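Local coordinates for protein N-alpha-acetyltransferase 30 (Saccharomyces cerevisiae, PDB 6YGA) that catalyses transfer of the acetyl group from acetyl-CoA to the N-terminal methionine of proteins, as the catalytic subunit of the heterotrimeric NatC complex, at residues L22-Y31 with M83-R91; H72-I81 with M107-E118. All coordinates share one frame; numbering follows the deposited sequence.

Interaction 1: residues L22-Y31 with M83-R91; sequences LIDADLSEPY and MLAVESTYR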
loop_
_atom_site.group_PDB
_atom_site.type_symbol
_atom_site.label_atom_id
_atom_site.label_comp_id
_atom_site.label_asym_id
_atom_site.label_seq_id
_atom_site.Cartn_x
_atom_site.Cartn_y
_atom_site.Cartn_z
ATOM N N LEU A 22 3.169 -8.440 -29.464
ATOM C CA LEU A 22 4.399 -8.152 -28.731
ATOM C C LEU A 22 4.110 -7.851 -27.265
ATOM O O LEU A 22 4.716 -8.443 -26.365
ATOM C CB LEU A 22 5.127 -6.974 -29.375
ATOM C CG LEU A 22 6.002 -7.223 -30.600
ATOM C CD1 LEU A 22 6.610 -5.913 -31.079
ATOM C CD2 LEU A 22 7.089 -8.227 -30.270
ATOM N N ILE A 23 3.186 -6.924 -27.009
ATOM C CA ILE A 23 2.932 -6.476 -25.644
ATOM C C ILE A 23 2.320 -7.597 -24.810
ATOM O O ILE A 23 2.636 -7.745 -23.625
ATOM C CB ILE A 23 2.045 -5.216 -25.665
ATOM C CG1 ILE A 23 2.803 -4.044 -26.298
ATOM C CG2 ILE A 23 1.574 -4.853 -24.265
ATOM C CD1 ILE A 23 1.967 -2.801 -26.509
ATOM N N ASP A 24 1.453 -8.415 -25.415
ATOM C CA ASP A 24 0.768 -9.463 -24.658
ATOM C C ASP A 24 1.722 -10.557 -24.194
ATOM O O ASP A 24 1.490 -11.170 -23.146
ATOM C CB ASP A 24 -0.358 -10.075 -25.493
ATOM C CG ASP A 24 -1.591 -9.196 -25.545
ATOM O OD1 ASP A 24 -1.738 -8.322 -24.663
ATOM O OD2 ASP A 24 -2.416 -9.386 -26.460
ATOM N N ALA A 25 2.788 -10.821 -24.951
ATOM C CA ALA A 25 3.726 -11.869 -24.562
ATOM C C ALA A 25 4.405 -11.550 -23.234
ATOM O O ALA A 25 4.647 -12.451 -22.421
ATOM C CB ALA A 25 4.769 -12.068 -25.660
ATOM N N ASP A 26 4.725 -10.275 -22.995
ATOM C CA ASP A 26 5.436 -9.896 -21.777
ATOM C C ASP A 26 4.522 -9.835 -20.560
ATOM O O ASP A 26 4.974 -10.096 -19.440
ATOM C CB ASP A 26 6.126 -8.541 -21.960
ATOM C CG ASP A 26 7.359 -8.621 -22.839
ATOM O OD1 ASP A 26 7.531 -9.633 -23.553
ATOM O OD2 ASP A 26 8.163 -7.665 -22.811
ATOM N N LEU A 27 3.248 -9.506 -20.753
ATOM C CA LEU A 27 2.352 -9.255 -19.634
ATOM C C LEU A 27 1.944 -10.546 -18.937
ATOM O O LEU A 27 1.601 -11.538 -19.584
ATOM C CB LEU A 27 1.100 -8.525 -20.112
ATOM C CG LEU A 27 1.293 -7.183 -20.814
ATOM C CD1 LEU A 27 -0.055 -6.540 -21.085
ATOM C CD2 LEU A 27 2.191 -6.260 -20.001
ATOM N N SER A 28 1.975 -10.519 -17.602
ATOM C CA SER A 28 1.321 -11.568 -16.830
ATOM C C SER A 28 -0.195 -11.471 -16.961
ATOM O O SER A 28 -0.886 -12.491 -17.064
ATOM C CB SER A 28 1.749 -11.477 -15.366
ATOM O OG SER A 28 3.121 -11.796 -15.207
ATOM N N GLU A 29 -0.729 -10.252 -16.962
ATOM C CA GLU A 29 -2.147 -10.009 -17.158
ATOM C C GLU A 29 -2.340 -9.141 -18.394
ATOM O O GLU A 29 -1.703 -8.083 -18.508
ATOM C CB GLU A 29 -2.770 -9.337 -15.921
ATOM C CG GLU A 29 -3.045 -10.314 -14.790
ATOM C CD GLU A 29 -2.722 -9.745 -13.429
ATOM O OE1 GLU A 29 -2.760 -8.505 -13.276
ATOM O OE2 GLU A 29 -2.421 -10.542 -12.517
ATOM N N PRO A 30 -3.190 -9.547 -19.337
ATOM C CA PRO A 30 -3.185 -8.901 -20.653
ATOM C C PRO A 30 -4.136 -7.723 -20.766
ATOM O O PRO A 30 -4.817 -7.350 -19.806
ATOM C CB PRO A 30 -3.608 -10.043 -21.582
ATOM C CG PRO A 30 -4.594 -10.793 -20.755
ATOM C CD PRO A 30 -4.114 -10.693 -19.305
ATOM N N TYR A 31 -4.183 -7.134 -21.954
ATOM C CA TYR A 31 -5.049 -6.006 -22.252
ATOM C C TYR A 31 -6.075 -6.404 -23.306
ATOM O O TYR A 31 -5.796 -7.214 -24.194
ATOM C CB TYR A 31 -4.240 -4.803 -22.752
ATOM C CG TYR A 31 -3.200 -4.310 -21.773
ATOM C CD1 TYR A 31 -3.397 -4.427 -20.403
ATOM C CD2 TYR A 31 -2.017 -3.730 -22.217
ATOM C CE1 TYR A 31 -2.451 -3.980 -19.505
ATOM C CE2 TYR A 31 -1.063 -3.278 -21.324
ATOM C CZ TYR A 31 -1.286 -3.408 -19.970
ATOM O OH TYR A 31 -0.346 -2.965 -19.070
HETATM N N MSE A 83 3.033 1.236 -22.327
HETATM C CA MSE A 83 3.624 -0.068 -22.615
HETATM C C MSE A 83 4.968 0.017 -23.338
HETATM O O MSE A 83 5.198 0.904 -24.161
HETATM C CB MSE A 83 2.660 -0.917 -23.447
HETATM C CG MSE A 83 1.392 -1.317 -22.715
HETATM SE SE MSE A 83 -0.111 -0.114 -23.038
HETATM C CE MSE A 83 -0.633 -0.759 -24.807
ATOM N N LEU A 84 5.849 -0.928 -23.018
ATOM C CA LEU A 84 7.154 -1.046 -23.659
ATOM C C LEU A 84 7.485 -2.523 -23.779
ATOM O O LEU A 84 7.614 -3.214 -22.764
ATOM C CB LEU A 84 8.239 -0.315 -22.864
ATOM C CG LEU A 84 9.642 -0.321 -23.478
ATOM C CD1 LEU A 84 9.646 0.392 -24.827
ATOM C CD2 LEU A 84 10.643 0.315 -22.526
ATOM N N ALA A 85 7.618 -3.005 -25.010
ATOM C CA ALA A 85 7.911 -4.407 -25.264
ATOM C C ALA A 85 8.977 -4.513 -26.344
ATOM O O ALA A 85 8.972 -3.746 -27.311
ATOM C CB ALA A 85 6.650 -5.176 -25.685
ATOM N N VAL A 86 9.901 -5.452 -26.157
ATOM C CA VAL A 86 10.940 -5.764 -27.133
ATOM C C VAL A 86 10.991 -7.277 -27.279
ATOM O O VAL A 86 10.980 -7.998 -26.275
ATOM C CB VAL A 86 12.316 -5.207 -26.716
ATOM C CG1 VAL A 86 13.424 -5.810 -27.573
ATOM C CG2 VAL A 86 12.331 -3.688 -26.818
ATOM N N GLU A 87 11.033 -7.755 -28.521
ATOM C CA GLU A 87 11.019 -9.188 -28.779
ATOM C C GLU A 87 12.228 -9.864 -28.141
ATOM O O GLU A 87 13.319 -9.294 -28.061
ATOM C CB GLU A 87 10.991 -9.448 -30.283
ATOM C CG GLU A 87 10.523 -10.838 -30.664
ATOM C CD GLU A 87 10.016 -10.904 -32.089
ATOM O OE1 GLU A 87 9.637 -9.844 -32.630
ATOM O OE2 GLU A 87 9.997 -12.010 -32.668
ATOM N N SER A 88 12.022 -11.103 -27.686
ATOM C CA SER A 88 13.035 -11.788 -26.888
ATOM C C SER A 88 14.343 -11.957 -27.654
ATOM O O SER A 88 15.429 -11.854 -27.072
ATOM C CB SER A 88 12.501 -13.147 -26.431
ATOM O OG SER A 88 13.408 -13.788 -25.552
ATOM N N THR A 89 14.263 -12.214 -28.960
ATOM C CA THR A 89 15.472 -12.416 -29.752
ATOM C C THR A 89 16.266 -11.130 -29.942
ATOM O O THR A 89 17.472 -11.197 -30.204
ATOM C CB THR A 89 15.119 -13.009 -31.118
ATOM O OG1 THR A 89 14.020 -12.284 -31.684
ATOM C CG2 THR A 89 14.738 -14.471 -30.983
ATOM N N TYR A 90 15.627 -9.970 -29.808
ATOM C CA TYR A 90 16.265 -8.687 -30.073
ATOM C C TYR A 90 16.666 -7.945 -28.804
ATOM O O TYR A 90 17.052 -6.775 -28.881
ATOM C CB TYR A 90 15.342 -7.811 -30.920
ATOM C CG TYR A 90 15.290 -8.218 -32.374
ATOM C CD1 TYR A 90 14.464 -9.251 -32.798
ATOM C CD2 TYR A 90 16.073 -7.573 -33.320
ATOM C CE1 TYR A 90 14.421 -9.630 -34.130
ATOM C CE2 TYR A 90 16.034 -7.941 -34.652
ATOM C CZ TYR A 90 15.207 -8.969 -35.052
ATOM O OH TYR A 90 15.166 -9.336 -36.377
ATOM N N ARG A 91 16.592 -8.590 -27.644
ATOM C CA ARG A 91 16.968 -7.927 -26.407
ATOM C C ARG A 91 18.485 -7.818 -26.294
ATOM O O ARG A 91 19.236 -8.630 -26.842
ATOM C CB ARG A 91 16.399 -8.678 -25.205
ATOM C CG ARG A 91 14.895 -8.875 -25.273
ATOM C CD ARG A 91 14.265 -8.896 -23.890
ATOM N NE ARG A 91 12.808 -8.964 -23.959
ATOM C CZ ARG A 91 12.095 -10.055 -23.700
ATOM N NH1 ARG A 91 12.702 -11.179 -23.341
ATOM N NH2 ARG A 91 10.773 -10.023 -23.792
#
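Ile23 holds CG1 opposite its carbonyl carbon (chi1 -66°) with CD1 extended beyond it, which lays CD1 of Ile23 3.7 Å from CB of Met83; selenomethionine Met83 bends at both chi2 and chi3, folding its CE back to 3.7 Å from Ile23 CD1 and carrying SE to the Tyr31 ring. The Ile23 and Met83 side chains cross at about a right angle. The contact seats helix 13-26 of the GNAT fold on the strand 76-86. The segments 22-26 and 83-86 run almost perpendicular, at 91°, with their axes 7.5 Å apart. Ala85 makes this closeness possible, since its small CB meets the helix backbone itself, 3.9 Å from CA of Ile23, with Leu22 also packed against it. Glu87, further along, runs its chain across CD2 of Leu22.

Past the helix the chain turns back, and Tyr31 slides by Met83 in the opposite direction. CE2 of Tyr31 lies 3.4 Å from CG of Met83, which sits at the ring edge, while SE of Met83 makes an oblique Met-aromatic contact, 4.8 Å from the Tyr31 ring centroid. CD1 of Leu27 covers a face of the ring over its centre. Tyr36 of helix 33-40 touches Ile23, Tyr31 and Met83 alike, whereas Leu84 and Val86 point from the strand's other face to helix 95-109.

The exposed margin is polar. Asp26 OD1 forms a salt bridge of 3.3 Å with NH2 of Arg91, the first residue of the R-x-x-G-x-A signature; the carboxylate meets the edge of a guanidinium turned 56° from its plane. On the same arginine, NE makes a weak hydrogen bond of 3.1 Å to O of Val86.

Interaction 2: residues H72-I81 with M107-E118; sequences HRNVRLRGYI and MQREHCDEIMLE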
loop_
_atom_site.group_PDB
_atom_site.type_symbol
_atom_site.label_atom_id
_atom_site.label_comp_id
_atom_site.label_asym_id
_atom_site.label_seq_id
_atom_site.Cartn_x
_atom_site.Cartn_y
_atom_site.Cartn_z
ATOM N N HIS A 72 -2.368 17.389 -16.410
ATOM C CA HIS A 72 -2.373 16.982 -15.013
ATOM C C HIS A 72 -2.556 18.225 -14.158
ATOM O O HIS A 72 -1.951 19.267 -14.431
ATOM C CB HIS A 72 -1.084 16.253 -14.623
ATOM C CG HIS A 72 -1.166 15.541 -13.305
ATOM N ND1 HIS A 72 -0.434 15.923 -12.201
ATOM C CD2 HIS A 72 -1.898 14.470 -12.917
ATOM C CE1 HIS A 72 -0.709 15.117 -11.191
ATOM N NE2 HIS A 72 -1.597 14.227 -11.598
ATOM N N ARG A 73 -3.381 18.101 -13.121
ATOM C CA ARG A 73 -3.956 19.252 -12.414
ATOM C C ARG A 73 -4.683 20.047 -13.494
ATOM O O ARG A 73 -5.528 19.474 -14.202
ATOM C CB ARG A 73 -2.894 20.023 -11.632
ATOM C CG ARG A 73 -2.079 19.177 -10.676
ATOM C CD ARG A 73 -2.959 18.184 -9.943
ATOM N NE ARG A 73 -2.473 17.902 -8.596
ATOM C CZ ARG A 73 -2.863 16.859 -7.871
ATOM N NH1 ARG A 73 -3.734 15.994 -8.373
ATOM N NH2 ARG A 73 -2.378 16.674 -6.650
ATOM N N ASN A 74 -4.393 21.330 -13.672
ATOM C CA ASN A 74 -4.941 22.087 -14.782
ATOM C C ASN A 74 -3.866 22.756 -15.625
ATOM O O ASN A 74 -4.157 23.175 -16.750
ATOM C CB ASN A 74 -5.916 23.165 -14.275
ATOM C CG ASN A 74 -6.975 22.616 -13.328
ATOM O OD1 ASN A 74 -7.874 21.880 -13.737
ATOM N ND2 ASN A 74 -6.890 23.004 -12.060
ATOM N N VAL A 75 -2.634 22.840 -15.125
ATOM C CA VAL A 75 -1.627 23.745 -15.670
ATOM C C VAL A 75 -0.455 23.027 -16.317
ATOM O O VAL A 75 0.373 23.694 -16.959
ATOM C CB VAL A 75 -1.105 24.711 -14.587
ATOM C CG1 VAL A 75 -2.213 25.640 -14.127
ATOM C CG2 VAL A 75 -0.541 23.927 -13.408
ATOM N N ARG A 76 -0.348 21.709 -16.178
ATOM C CA ARG A 76 0.799 20.975 -16.691
ATOM C C ARG A 76 0.355 19.801 -17.551
ATOM O O ARG A 76 -0.635 19.129 -17.244
ATOM C CB ARG A 76 1.699 20.481 -15.547
ATOM C CG ARG A 76 2.433 21.615 -14.843
ATOM C CD ARG A 76 3.224 21.146 -13.627
ATOM N NE ARG A 76 4.347 20.277 -13.976
ATOM C CZ ARG A 76 5.526 20.709 -14.416
ATOM N NH1 ARG A 76 5.745 22.006 -14.579
ATOM N NH2 ARG A 76 6.488 19.841 -14.701
ATOM N N LEU A 77 1.092 19.571 -18.637
ATOM C CA LEU A 77 0.871 18.428 -19.513
ATOM C C LEU A 77 1.761 17.278 -19.065
ATOM O O LEU A 77 2.986 17.429 -18.989
ATOM C CB LEU A 77 1.165 18.784 -20.968
ATOM C CG LEU A 77 0.070 19.546 -21.708
ATOM C CD1 LEU A 77 0.464 19.790 -23.157
ATOM C CD2 LEU A 77 -1.236 18.776 -21.625
ATOM N N ARG A 78 1.144 16.131 -18.782
ATOM C CA ARG A 78 1.844 14.942 -18.308
ATOM C C ARG A 78 1.846 13.885 -19.407
ATOM O O ARG A 78 0.791 13.351 -19.770
ATOM C CB ARG A 78 1.196 14.398 -17.036
ATOM C CG ARG A 78 1.644 12.991 -16.675
ATOM C CD ARG A 78 1.259 12.629 -15.254
ATOM N NE ARG A 78 2.021 13.401 -14.277
ATOM C CZ ARG A 78 1.853 13.313 -12.962
ATOM N NH1 ARG A 78 0.947 12.486 -12.462
ATOM N NH2 ARG A 78 2.593 14.051 -12.147
ATOM N N GLY A 79 3.029 13.595 -19.941
ATOM C CA GLY A 79 3.185 12.434 -20.787
ATOM C C GLY A 79 3.228 11.161 -19.963
ATOM O O GLY A 79 3.647 11.154 -18.806
ATOM N N TYR A 80 2.778 10.067 -20.573
ATOM C CA TYR A 80 2.658 8.795 -19.872
ATOM C C TYR A 80 3.097 7.661 -20.783
ATOM O O TYR A 80 2.649 7.578 -21.930
ATOM C CB TYR A 80 1.218 8.568 -19.394
ATOM C CG TYR A 80 1.001 7.245 -18.700
ATOM C CD1 TYR A 80 1.506 7.018 -17.427
ATOM C CD2 TYR A 80 0.285 6.226 -19.315
ATOM C CE1 TYR A 80 1.310 5.811 -16.788
ATOM C CE2 TYR A 80 0.082 5.015 -18.684
ATOM C CZ TYR A 80 0.598 4.813 -17.422
ATOM O OH TYR A 80 0.399 3.608 -16.791
ATOM N N ILE A 81 3.972 6.798 -20.276
ATOM C CA ILE A 81 4.449 5.629 -21.006
ATOM C C ILE A 81 3.638 4.432 -20.527
ATOM O O ILE A 81 3.830 3.951 -19.404
ATOM C CB ILE A 81 5.955 5.411 -20.802
ATOM C CG1 ILE A 81 6.741 6.612 -21.338
ATOM C CG2 ILE A 81 6.412 4.123 -21.471
ATOM C CD1 ILE A 81 8.245 6.491 -21.171
HETATM N N MSE A 107 7.074 13.635 -27.173
HETATM C CA MSE A 107 6.229 14.239 -26.151
HETATM C C MSE A 107 6.790 15.587 -25.692
HETATM O O MSE A 107 6.027 16.503 -25.391
HETATM C CB MSE A 107 6.054 13.277 -24.967
HETATM C CG MSE A 107 5.252 12.024 -25.325
HETATM SE SE MSE A 107 4.750 10.902 -23.806
HETATM C CE MSE A 107 6.396 9.878 -23.596
ATOM N N GLN A 108 8.119 15.718 -25.661
ATOM C CA GLN A 108 8.713 17.018 -25.361
ATOM C C GLN A 108 8.397 18.030 -26.454
ATOM O O GLN A 108 8.065 19.186 -26.163
ATOM C CB GLN A 108 10.224 16.888 -25.176
ATOM C CG GLN A 108 10.912 18.214 -24.906
ATOM C CD GLN A 108 12.354 18.045 -24.482
ATOM O OE1 GLN A 108 13.130 17.353 -25.139
ATOM N NE2 GLN A 108 12.718 18.671 -23.369
ATOM N N ARG A 109 8.493 17.615 -27.719
ATOM C CA ARG A 109 8.123 18.498 -28.817
ATOM C C ARG A 109 6.632 18.798 -28.814
ATOM O O ARG A 109 6.214 19.813 -29.381
ATOM C CB ARG A 109 8.548 17.891 -30.160
ATOM C CG ARG A 109 10.045 17.998 -30.432
ATOM C CD ARG A 109 10.444 17.463 -31.809
ATOM N NE ARG A 109 10.535 16.005 -31.838
ATOM C CZ ARG A 109 9.703 15.212 -32.508
ATOM N NH1 ARG A 109 8.714 15.733 -33.221
ATOM N NH2 ARG A 109 9.868 13.897 -32.470
ATOM N N GLU A 110 5.824 17.951 -28.180
ATOM C CA GLU A 110 4.418 18.243 -27.955
ATOM C C GLU A 110 4.184 19.024 -26.668
ATOM O O GLU A 110 3.035 19.133 -26.227
ATOM C CB GLU A 110 3.600 16.948 -27.950
ATOM C CG GLU A 110 3.557 16.251 -29.307
ATOM C CD GLU A 110 3.015 17.146 -30.413
ATOM O OE1 GLU A 110 2.067 17.913 -30.148
ATOM O OE2 GLU A 110 3.539 17.086 -31.548
ATOM N N HIS A 111 5.243 19.554 -26.056
ATOM C CA HIS A 111 5.149 20.485 -24.939
ATOM C C HIS A 111 4.703 19.808 -23.644
ATOM O O HIS A 111 4.105 20.452 -22.776
ATOM C CB HIS A 111 4.221 21.656 -25.280
ATOM C CG HIS A 111 4.561 22.340 -26.568
ATOM N ND1 HIS A 111 3.866 22.126 -27.740
ATOM C CD2 HIS A 111 5.523 23.247 -26.863
ATOM C CE1 HIS A 111 4.385 22.872 -28.700
ATOM N NE2 HIS A 111 5.391 23.561 -28.194
ATOM N N CYS A 112 4.961 18.507 -23.510
ATOM C CA CYS A 112 4.765 17.845 -22.226
ATOM C C CYS A 112 5.690 18.466 -21.189
ATOM O O CYS A 112 6.855 18.760 -21.469
ATOM C CB CYS A 112 5.033 16.342 -22.342
ATOM S SG CYS A 112 3.638 15.368 -22.962
ATOM N N ASP A 113 5.152 18.702 -19.997
ATOM C CA ASP A 113 5.949 19.233 -18.902
ATOM C C ASP A 113 6.666 18.144 -18.122
ATOM O O ASP A 113 7.643 18.441 -17.426
ATOM C CB ASP A 113 5.064 20.043 -17.952
ATOM C CG ASP A 113 4.455 21.260 -18.620
ATOM O OD1 ASP A 113 5.221 22.097 -19.140
ATOM O OD2 ASP A 113 3.213 21.378 -18.634
ATOM N N GLU A 114 6.214 16.897 -18.232
ATOM C CA GLU A 114 6.792 15.798 -17.475
ATOM C C GLU A 114 6.357 14.486 -18.107
ATOM O O GLU A 114 5.348 14.417 -18.814
ATOM C CB GLU A 114 6.373 15.854 -16.003
ATOM C CG GLU A 114 4.877 15.708 -15.796
ATOM C CD GLU A 114 4.405 16.296 -14.483
ATOM O OE1 GLU A 114 5.094 17.190 -13.951
ATOM O OE2 GLU A 114 3.344 15.865 -13.984
ATOM N N ILE A 115 7.138 13.442 -17.843
ATOM C CA ILE A 115 6.845 12.089 -18.295
ATOM C C ILE A 115 6.688 11.211 -17.064
ATOM O O ILE A 115 7.522 11.260 -16.153
ATOM C CB ILE A 115 7.954 11.548 -19.214
ATOM C CG1 ILE A 115 8.286 12.572 -20.298
ATOM C CG2 ILE A 115 7.523 10.239 -19.855
ATOM C CD1 ILE A 115 7.146 12.826 -21.257
HETATM N N MSE A 116 5.627 10.410 -17.037
HETATM C CA MSE A 116 5.370 9.544 -15.892
HETATM C C MSE A 116 5.178 8.091 -16.318
HETATM O O MSE A 116 4.573 7.813 -17.353
HETATM C CB MSE A 116 4.140 10.037 -15.122
HETATM C CG MSE A 116 3.924 9.374 -13.769
HETATM SE SE MSE A 116 2.928 7.699 -13.860
HETATM C CE MSE A 116 1.124 8.429 -13.955
ATOM N N LEU A 117 5.703 7.170 -15.512
ATOM C CA LEU A 117 5.514 5.747 -15.740
ATOM C C LEU A 117 5.531 5.032 -14.399
ATOM O O LEU A 117 6.001 5.568 -13.390
ATOM C CB LEU A 117 6.590 5.171 -16.675
ATOM C CG LEU A 117 8.025 5.112 -16.136
ATOM C CD1 LEU A 117 8.364 3.724 -15.606
ATOM C CD2 LEU A 117 9.032 5.544 -17.192
ATOM N N GLU A 118 5.003 3.814 -14.397
ATOM C CA GLU A 118 5.082 2.920 -13.253
ATOM C C GLU A 118 5.891 1.695 -13.647
ATOM O O GLU A 118 5.825 1.240 -14.794
ATOM C CB GLU A 118 3.692 2.495 -12.767
ATOM C CG GLU A 118 2.781 3.649 -12.390
ATOM C CD GLU A 118 1.715 3.919 -13.431
ATOM O OE1 GLU A 118 1.701 3.223 -14.468
ATOM O OE2 GLU A 118 0.887 4.827 -13.207
HETATM O O HOH W 1 3.535 2.613 -16.833
#
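The beta-alpha-beta unit of the GNAT fold, strand 76-86, helix 95-109 and strand 114-120, brings its two parallel strands side by side here, with Arg78, Gly79 and Tyr80 paired to Glu114, Ile115 and Met116. Gly79 N donates to Glu114 O (2.7 Å), and Gly79 O accepts from Met116 N. The helix ends in a Schellman motif with His111 at C-prime, after which Asp113 N donates to Leu77 O while its OD2 takes the Leu77 N-H, met on the anti side. Asp113 OD1 also bonds Thr159.

One sheet face carries Arg78, Tyr80, Glu114 and Met116. The CG of Glu114 sits between its backbone N and carbonyl carbon (chi1 63°), and the extended chain beyond it reaches two arginines. Each grips a single oxygen side-on: NE and NH2 of Arg76 both reach OE1 from one face of the carboxylate, NH2 at 3.1 Å from Glu114 OE1, and Arg78 NH2 lies 2.7 Å from Glu114 OE2. Asp113 CB covers the Arg76 guanidinium over its centre. ND1 of His72 and CG of Met116 lie toward the rim of the Arg78 guanidinium, on opposite faces.

On the other face Gly79 has no side chain, which makes room for SE of selenomethionine Met107, 3.7 Å from Gly79 CA, and for SG of Cys112. Back on the face of Arg78 and Glu114, SE of selenomethionine Met116 lies at the Tyr80 ring edge, and Tyr80 OH donates to the syn lone pair of Glu118 OE1 (2.7 Å). A water 2.9 Å from Ile81 O accepts from Glu118 N, standing between the strands where direct pairing ceases. With four N-H groups directed at its two oxygens, the buried Glu114 carboxylate is probably held ionised and fixed in rotation.

In the fold
Interactions 1 and 2 share strand 76-86, using its last and its first half, and their centres lie about 24 Å apart on opposite sides of the chain's centre. In interaction 2 the short segments 76-81 and 114-118 run at 38° to each other. Water between Ile81 O and Glu118 N marks where the strands part, as in GNAT relatives, where this parting admits acetyl-CoA. Interaction 1 backs strand 76-86 past this point and ends at the signature loop that in those relatives binds the cofactor's pyrophosphate. This apo structure lacks cofactor. Ethanediol, probably from the crystallisation liquor, approaches the Leu84 side chain (about 5 Å) and, separately, that of Leu117 (about 4 Å); such molecules often mark pockets.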